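Local coordinates for 70 kDa protein (Xanthomonas sp., PDB 4B2N) that cleaves rubber (poly-cis-1,4-isoprene) oxidatively as a dioxygenase carrying two c-type hemes, at residues V311-M315 with E333-I339; W445-A451 with P489-W495. All blocks are in the same frame, centred on the assembly; numbering follows the deposited sequence. Where two conformers were deposited one is given.

Interaction 1 (V311-M315 with E333-I339); sequences VHSEM and EDEFEDI. With HEC (heme c), chain C.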
# COMPACT_ATOMS: atom_id res chain seq x y z
N VAL A 311 -0.56 -0.72 14.33
CA VAL A 311 -0.26 -1.80 13.40
C VAL A 311 -1.49 -2.62 13.08
O VAL A 311 -1.40 -3.57 12.28
CB VAL A 311 0.85 -2.75 13.95
CG1 VAL A 311 2.09 -1.93 14.23
CG2 VAL A 311 0.33 -3.50 15.19
N HIS A 312 -2.65 -2.23 13.63
CA HIS A 312 -3.93 -2.98 13.35
C HIS A 312 -4.28 -2.84 11.93
O HIS A 312 -4.69 -3.81 11.25
CB HIS A 312 -5.05 -2.50 14.26
CG HIS A 312 -4.91 -2.99 15.65
ND1 HIS A 312 -5.91 -2.98 16.53
CD2 HIS A 312 -3.80 -3.54 16.31
CE1 HIS A 312 -5.48 -3.48 17.73
NE2 HIS A 312 -4.20 -3.86 17.59
N SER A 313 -4.09 -1.63 11.38
CA SER A 313 -4.26 -1.49 9.92
C SER A 313 -3.31 -2.45 9.14
O SER A 313 -3.72 -3.10 8.13
CB SER A 313 -4.03 -0.05 9.50
OG SER A 313 -2.73 0.37 9.92
N GLU A 314 -2.06 -2.59 9.62
CA GLU A 314 -1.09 -3.42 8.89
C GLU A 314 -1.53 -4.86 8.98
O GLU A 314 -1.23 -5.70 8.10
CB GLU A 314 0.30 -3.27 9.55
CG GLU A 314 0.83 -1.83 9.47
CD GLU A 314 2.28 -1.68 9.90
OE1 GLU A 314 2.93 -2.73 10.21
OE2 GLU A 314 2.72 -0.49 9.95
N MET A 315 -2.27 -5.14 10.04
CA MET A 315 -2.80 -6.49 10.28
C MET A 315 -3.98 -6.96 9.47
O MET A 315 -4.26 -8.18 9.45
CB MET A 315 -3.13 -6.67 11.76
CG MET A 315 -1.92 -6.83 12.68
SD MET A 315 -2.38 -6.53 14.42
CE MET A 315 -3.17 -8.06 14.76
N GLU A 333 -0.72 -9.60 16.67
CA GLU A 333 -0.19 -8.26 16.98
C GLU A 333 1.34 -8.17 17.23
O GLU A 333 1.98 -7.28 16.67
CB GLU A 333 -0.97 -7.60 18.16
CG GLU A 333 -0.62 -6.12 18.31
CD GLU A 333 -1.59 -5.42 19.28
OE1 GLU A 333 -2.81 -5.40 18.97
OE2 GLU A 333 -1.13 -4.96 20.37
N ASP A 334 1.92 -9.03 18.08
CA ASP A 334 3.39 -9.01 18.31
C ASP A 334 4.13 -9.16 16.96
O ASP A 334 5.11 -8.44 16.69
CB ASP A 334 3.88 -10.12 19.28
CG ASP A 334 3.33 -10.01 20.70
OD1 ASP A 334 2.67 -9.02 21.04
OD2 ASP A 334 3.62 -10.93 21.51
N GLU A 335 3.68 -10.10 16.11
CA GLU A 335 4.34 -10.32 14.82
C GLU A 335 4.29 -9.09 13.93
O GLU A 335 5.26 -8.71 13.22
CB GLU A 335 3.72 -11.52 14.12
CG GLU A 335 4.20 -12.79 14.79
CD GLU A 335 3.50 -14.04 14.23
OE1 GLU A 335 2.26 -14.13 14.30
OE2 GLU A 335 4.21 -14.96 13.77
N PHE A 336 3.17 -8.38 14.06
CA PHE A 336 3.01 -7.16 13.25
C PHE A 336 3.75 -5.94 13.74
O PHE A 336 4.21 -5.09 12.96
CB PHE A 336 1.56 -6.96 12.95
CG PHE A 336 1.13 -7.77 11.75
CD1 PHE A 336 0.89 -9.17 11.86
CD2 PHE A 336 0.94 -7.15 10.51
CE1 PHE A 336 0.53 -9.92 10.71
CE2 PHE A 336 0.57 -7.90 9.37
CZ PHE A 336 0.40 -9.26 9.46
N GLU A 337 3.92 -5.82 15.04
CA GLU A 337 4.82 -4.80 15.60
C GLU A 337 6.29 -5.07 15.07
O GLU A 337 6.99 -4.18 14.72
CB GLU A 337 4.82 -4.94 17.16
CG GLU A 337 3.52 -4.48 17.79
CD GLU A 337 3.31 -2.96 17.77
OE1 GLU A 337 4.13 -2.16 17.22
OE2 GLU A 337 2.30 -2.52 18.37
N ASP A 338 6.69 -6.32 14.95
CA ASP A 338 8.01 -6.65 14.39
C ASP A 338 8.05 -6.34 12.88
O ASP A 338 9.01 -5.73 12.39
CB ASP A 338 8.31 -8.15 14.60
CG ASP A 338 8.69 -8.53 16.05
OD1 ASP A 338 9.07 -7.64 16.84
OD2 ASP A 338 8.60 -9.76 16.40
N ILE A 339 6.99 -6.70 12.13
CA ILE A 339 6.88 -6.27 10.72
C ILE A 339 7.01 -4.73 10.62
O ILE A 339 7.81 -4.23 9.85
CB ILE A 339 5.60 -6.83 10.00
CG1 ILE A 339 5.65 -8.41 9.88
CG2 ILE A 339 5.39 -6.02 8.70
CD1 ILE A 339 4.30 -9.03 9.54
FE HEC C . -0.59 -3.20 2.25
CHA HEC C . -1.17 0.21 2.72
CHB HEC C . 1.32 -3.28 5.20
CHC HEC C . -0.55 -6.72 2.27
CHD HEC C . -1.88 -3.08 -0.85
NA HEC C . -0.08 -1.92 3.63
C1A HEC C . -0.26 -0.51 3.59
C2A HEC C . 0.51 0.20 4.60
C3A HEC C . 1.24 -0.78 5.35
C4A HEC C . 0.87 -2.05 4.71
CMA HEC C . 2.23 -0.53 6.47
CAA HEC C . 0.59 1.72 4.88
CBA HEC C . 1.55 2.30 3.84
CGA HEC C . 1.60 3.81 3.86
O1A HEC C . 0.53 4.52 3.92
O2A HEC C . 2.73 4.28 3.73
NB HEC C . 0.12 -4.64 3.52
C1B HEC C . 0.93 -4.52 4.58
C2B HEC C . 1.32 -5.77 5.23
C3B HEC C . 0.76 -6.76 4.39
C4B HEC C . 0.11 -5.99 3.34
CMB HEC C . 2.12 -5.80 6.46
CAB HEC C . 0.76 -8.26 4.54
CBB HEC C . 0.08 -8.74 5.69
NC HEC C . -1.06 -4.68 1.02
C1C HEC C . -1.05 -6.06 1.09
C2C HEC C . -1.48 -6.72 -0.17
C3C HEC C . -1.90 -5.61 -1.05
C4C HEC C . -1.63 -4.39 -0.29
CMC HEC C . -1.54 -8.23 -0.36
CAC HEC C . -2.47 -5.67 -2.44
CBC HEC C . -3.42 -6.66 -2.71
ND HEC C . -1.40 -1.69 1.16
C1D HEC C . -1.87 -1.83 -0.08
C2D HEC C . -2.36 -0.63 -0.66
C3D HEC C . -2.16 0.32 0.39
C4D HEC C . -1.58 -0.44 1.49
CMD HEC C . -2.94 -0.34 -2.00
CAD HEC C . -2.63 1.74 0.34
CBD HEC C . -4.16 1.51 0.68
CGD HEC C . -4.90 2.82 0.57
O1D HEC C . -5.62 3.07 -0.44
O2D HEC C . -4.67 3.67 1.49
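The wall of a heme c pocket is built here from the start of helix 312-319 and the first turns of helix 333-345. Phe336 and Met315 meet between the two helices. CG of Met315 lies over one face of the Phe336 ring, 3.3 Å from its CG. The Met315 chain then bends at chi3 (77°) and carries CE back to 3.5 Å from the backbone N of Glu333. SD sits oblique to the ring, a Met-aromatic contact. CD1 of Ile339 covers the opposite face. The Phe336 edge points at the heme, CZ 3.8 Å from heme CBB. From CG on, Glu314 lies against one heme methyl, OE2 3.5 Å from CMA. OE2 bonds weakly to Asn340 ND2; OE1 is buried without a partner. Val311 sets its two methyls against the carboxylate of Glu337, CG1 being 3.6 Å from OE1. On the side away from the heme, His312 NE2 donates to Glu333 OE1 in a very short bond of 2.5 Å. The carboxylate oxygen meets the imidazole at its edge, the two planes 45° apart. His312 ND1 bonds to the backbone O of Trp449, and Trp449 and Tyr452 stack on the ring, which probably fixes its rotation. Both partners are acceptors, so each ring nitrogen would carry a hydrogen; the imidazole is then probably charged, and the carboxylate of Glu333 would stabilise that form.

Interaction 2 (W445-A451 with P489-W495); sequences WNSGWWA and PLGPNIW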
# COMPACT_ATOMS: atom_id res chain seq x y z
N TRP A 445 -15.51 1.32 13.34
CA TRP A 445 -14.09 1.19 13.53
C TRP A 445 -13.64 1.76 14.89
O TRP A 445 -12.89 1.10 15.65
CB TRP A 445 -13.40 1.98 12.38
CG TRP A 445 -11.92 2.05 12.57
CD1 TRP A 445 -11.22 2.89 13.42
CD2 TRP A 445 -10.93 1.24 11.91
NE1 TRP A 445 -9.86 2.67 13.31
CE2 TRP A 445 -9.64 1.67 12.41
CE3 TRP A 445 -10.99 0.20 10.95
CZ2 TRP A 445 -8.43 1.08 11.99
CZ3 TRP A 445 -9.76 -0.36 10.51
CH2 TRP A 445 -8.52 0.09 11.01
N ASN A 446 -14.00 3.03 15.16
CA ASN A 446 -13.62 3.78 16.36
C ASN A 446 -14.00 3.11 17.67
O ASN A 446 -13.38 3.34 18.71
CB ASN A 446 -14.26 5.16 16.32
CG ASN A 446 -13.65 6.04 15.25
OD1 ASN A 446 -12.58 5.69 14.71
ND2 ASN A 446 -14.28 7.19 14.94
N SER A 447 -15.05 2.30 17.64
CA SER A 447 -15.59 1.70 18.83
C SER A 447 -15.16 0.23 18.96
O SER A 447 -15.90 -0.55 19.54
CB SER A 447 -17.15 1.77 18.80
OG SER A 447 -17.65 1.05 17.66
N GLY A 448 -14.00 -0.17 18.42
CA GLY A 448 -13.63 -1.58 18.64
C GLY A 448 -12.14 -1.85 18.60
O GLY A 448 -11.31 -0.95 18.73
N TRP A 449 -11.79 -3.09 18.29
CA TRP A 449 -10.40 -3.52 18.36
C TRP A 449 -9.56 -2.73 17.34
O TRP A 449 -8.42 -2.34 17.62
CB TRP A 449 -10.42 -5.07 18.08
CG TRP A 449 -9.03 -5.64 17.98
CD1 TRP A 449 -8.23 -6.17 19.00
CD2 TRP A 449 -8.23 -5.70 16.77
NE1 TRP A 449 -7.00 -6.55 18.51
CE2 TRP A 449 -6.95 -6.30 17.14
CE3 TRP A 449 -8.42 -5.28 15.42
CZ2 TRP A 449 -5.91 -6.49 16.21
CZ3 TRP A 449 -7.41 -5.50 14.50
CH2 TRP A 449 -6.15 -6.07 14.89
N TRP A 450 -10.11 -2.45 16.18
CA TRP A 450 -9.37 -1.72 15.17
C TRP A 450 -8.85 -0.41 15.69
O TRP A 450 -7.70 -0.02 15.37
CB TRP A 450 -10.26 -1.54 13.94
CG TRP A 450 -10.59 -2.88 13.38
CD1 TRP A 450 -11.74 -3.64 13.61
CD2 TRP A 450 -9.73 -3.71 12.51
NE1 TRP A 450 -11.61 -4.85 12.98
CE2 TRP A 450 -10.42 -4.95 12.31
CE3 TRP A 450 -8.49 -3.50 11.89
CZ2 TRP A 450 -9.91 -5.95 11.46
CZ3 TRP A 450 -7.98 -4.47 11.07
CH2 TRP A 450 -8.66 -5.70 10.88
N ALA A 451 -9.66 0.26 16.53
CA ALA A 451 -9.24 1.57 17.06
C ALA A 451 -8.50 1.37 18.39
O ALA A 451 -8.32 2.33 19.08
CB ALA A 451 -10.45 2.56 17.22
N PRO A 489 -16.69 0.76 24.13
CA PRO A 489 -15.89 1.99 24.28
C PRO A 489 -15.12 2.38 22.99
O PRO A 489 -14.80 1.51 22.13
CB PRO A 489 -14.95 1.66 25.41
CG PRO A 489 -14.94 0.14 25.53
CD PRO A 489 -16.19 -0.39 24.89
N LEU A 490 -14.83 3.66 22.89
CA LEU A 490 -14.03 4.19 21.80
C LEU A 490 -12.53 4.03 22.09
O LEU A 490 -12.10 4.15 23.22
CB LEU A 490 -14.30 5.63 21.56
CG LEU A 490 -15.77 5.97 21.34
CD1 LEU A 490 -15.80 7.39 20.83
CD2 LEU A 490 -16.47 5.09 20.34
N GLY A 491 -11.73 3.79 21.05
CA GLY A 491 -10.28 3.79 21.25
C GLY A 491 -9.61 5.02 20.66
O GLY A 491 -10.28 5.81 19.95
N PRO A 492 -8.28 5.15 20.87
CA PRO A 492 -7.57 6.36 20.42
C PRO A 492 -7.15 6.26 18.94
O PRO A 492 -6.87 7.31 18.36
CB PRO A 492 -6.39 6.42 21.39
CG PRO A 492 -6.10 4.96 21.69
CD PRO A 492 -7.45 4.34 21.76
N ASN A 493 -7.17 5.06 18.35
CA ASN A 493 -6.71 4.83 16.95
C ASN A 493 -7.85 5.04 15.99
O ASN A 493 -8.28 4.15 15.23
CB ASN A 493 -6.05 3.44 16.75
CG ASN A 493 -5.46 3.27 15.36
OD1 ASN A 493 -4.82 4.20 14.80
ND2 ASN A 493 -5.74 2.11 14.73
N ILE A 494 -8.30 6.27 16.01
CA ILE A 494 -9.48 6.74 15.32
C ILE A 494 -9.21 6.78 13.82
O ILE A 494 -8.17 7.31 13.40
CB ILE A 494 -9.71 8.25 15.72
CG1 ILE A 494 -10.11 8.32 17.18
CG2 ILE A 494 -10.80 8.86 14.86
CD1 ILE A 494 -11.26 7.37 17.49
N TRP A 495 -10.16 6.31 13.00
CA TRP A 495 -10.07 6.54 11.55
C TRP A 495 -10.49 7.99 11.28
O TRP A 495 -11.67 8.28 11.37
CB TRP A 495 -11.03 5.62 10.83
CG TRP A 495 -10.73 5.62 9.33
CD1 TRP A 495 -10.92 6.67 8.40
CD2 TRP A 495 -10.06 4.55 8.58
NE1 TRP A 495 -10.43 6.31 7.16
CE2 TRP A 495 -9.88 5.06 7.21
CE3 TRP A 495 -9.57 3.27 8.90
CZ2 TRP A 495 -9.30 4.29 6.23
CZ3 TRP A 495 -8.94 2.52 7.89
CH2 TRP A 495 -8.84 3.00 6.58
O HOH W 1 -13.73 9.22 13.07
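The end of helix 439-446 and the turn that follows it are fastened to the loop before strand 500-502, through a tryptophan pair and five direct hydrogen bonds. Trp495 turns its edge to the face of Trp445 in a T-shaped stack, the planes 82° apart and the six-membered ring centroids 5.0 Å apart. CB of Trp495 adds a CH-pi contact over the five-membered ring of Trp445. The other face of Trp445 is covered by CB of Trp450, so the indole is packed on both sides. With CG anti to the backbone N (chi1 173°), the Trp445 ring reaches across to the loop. Its NE1 donates to Asn493 O at 2.9 Å, the acceptor lying in the ring plane. Asn493 is the centre of an inverse gamma turn, and it also holds the end of 445-451. Its backbone N donates to Ala451 O at 3.1 Å, from above the carbonyl plane. Its amide ND2 reaches Trp450 O at 3.0 Å. Asn446 binds the loop at two places. Its backbone O accepts from Gly491 N at 2.9 Å, and its side-chain OD1 accepts from Trp495 N at 3.0 Å. A water joins Asn446 ND2 to Trp495 O, so both ends of the amide are engaged. CD1 of Ile494 packs across this amide, 3.5 Å from CG of Asn446. Around the contact, Leu306 of strand 306-307 touches Trp445, Asn493 and Trp495. Helix 253-261 adds Leu258 against Trp450 and Ile255 against Trp495. Val319 of helix 312-319 also packs on Trp450.

Interaction 1 closes before interaction 2 opens along the chain, and their centres lie about 16 Å apart on the same side of the chain's centre. They touch directly. The turn after helix 439-446 packs on helix 312-319, with CE of Met315 3.5 Å from CZ2 of Trp449 and His312 O 3.4 Å from CZ3 of Trp450. Interaction 1 borders the heme itself. Interaction 2 lies farther out, but Trp495 still comes close to Phe301 and Arg432, which bind heme c #1. Through Trp449 and Trp450 the two contacts link helix 312-319, which lines the pocket of this heme, to the turn after helix 439-446 and so to the loop segment 489-495.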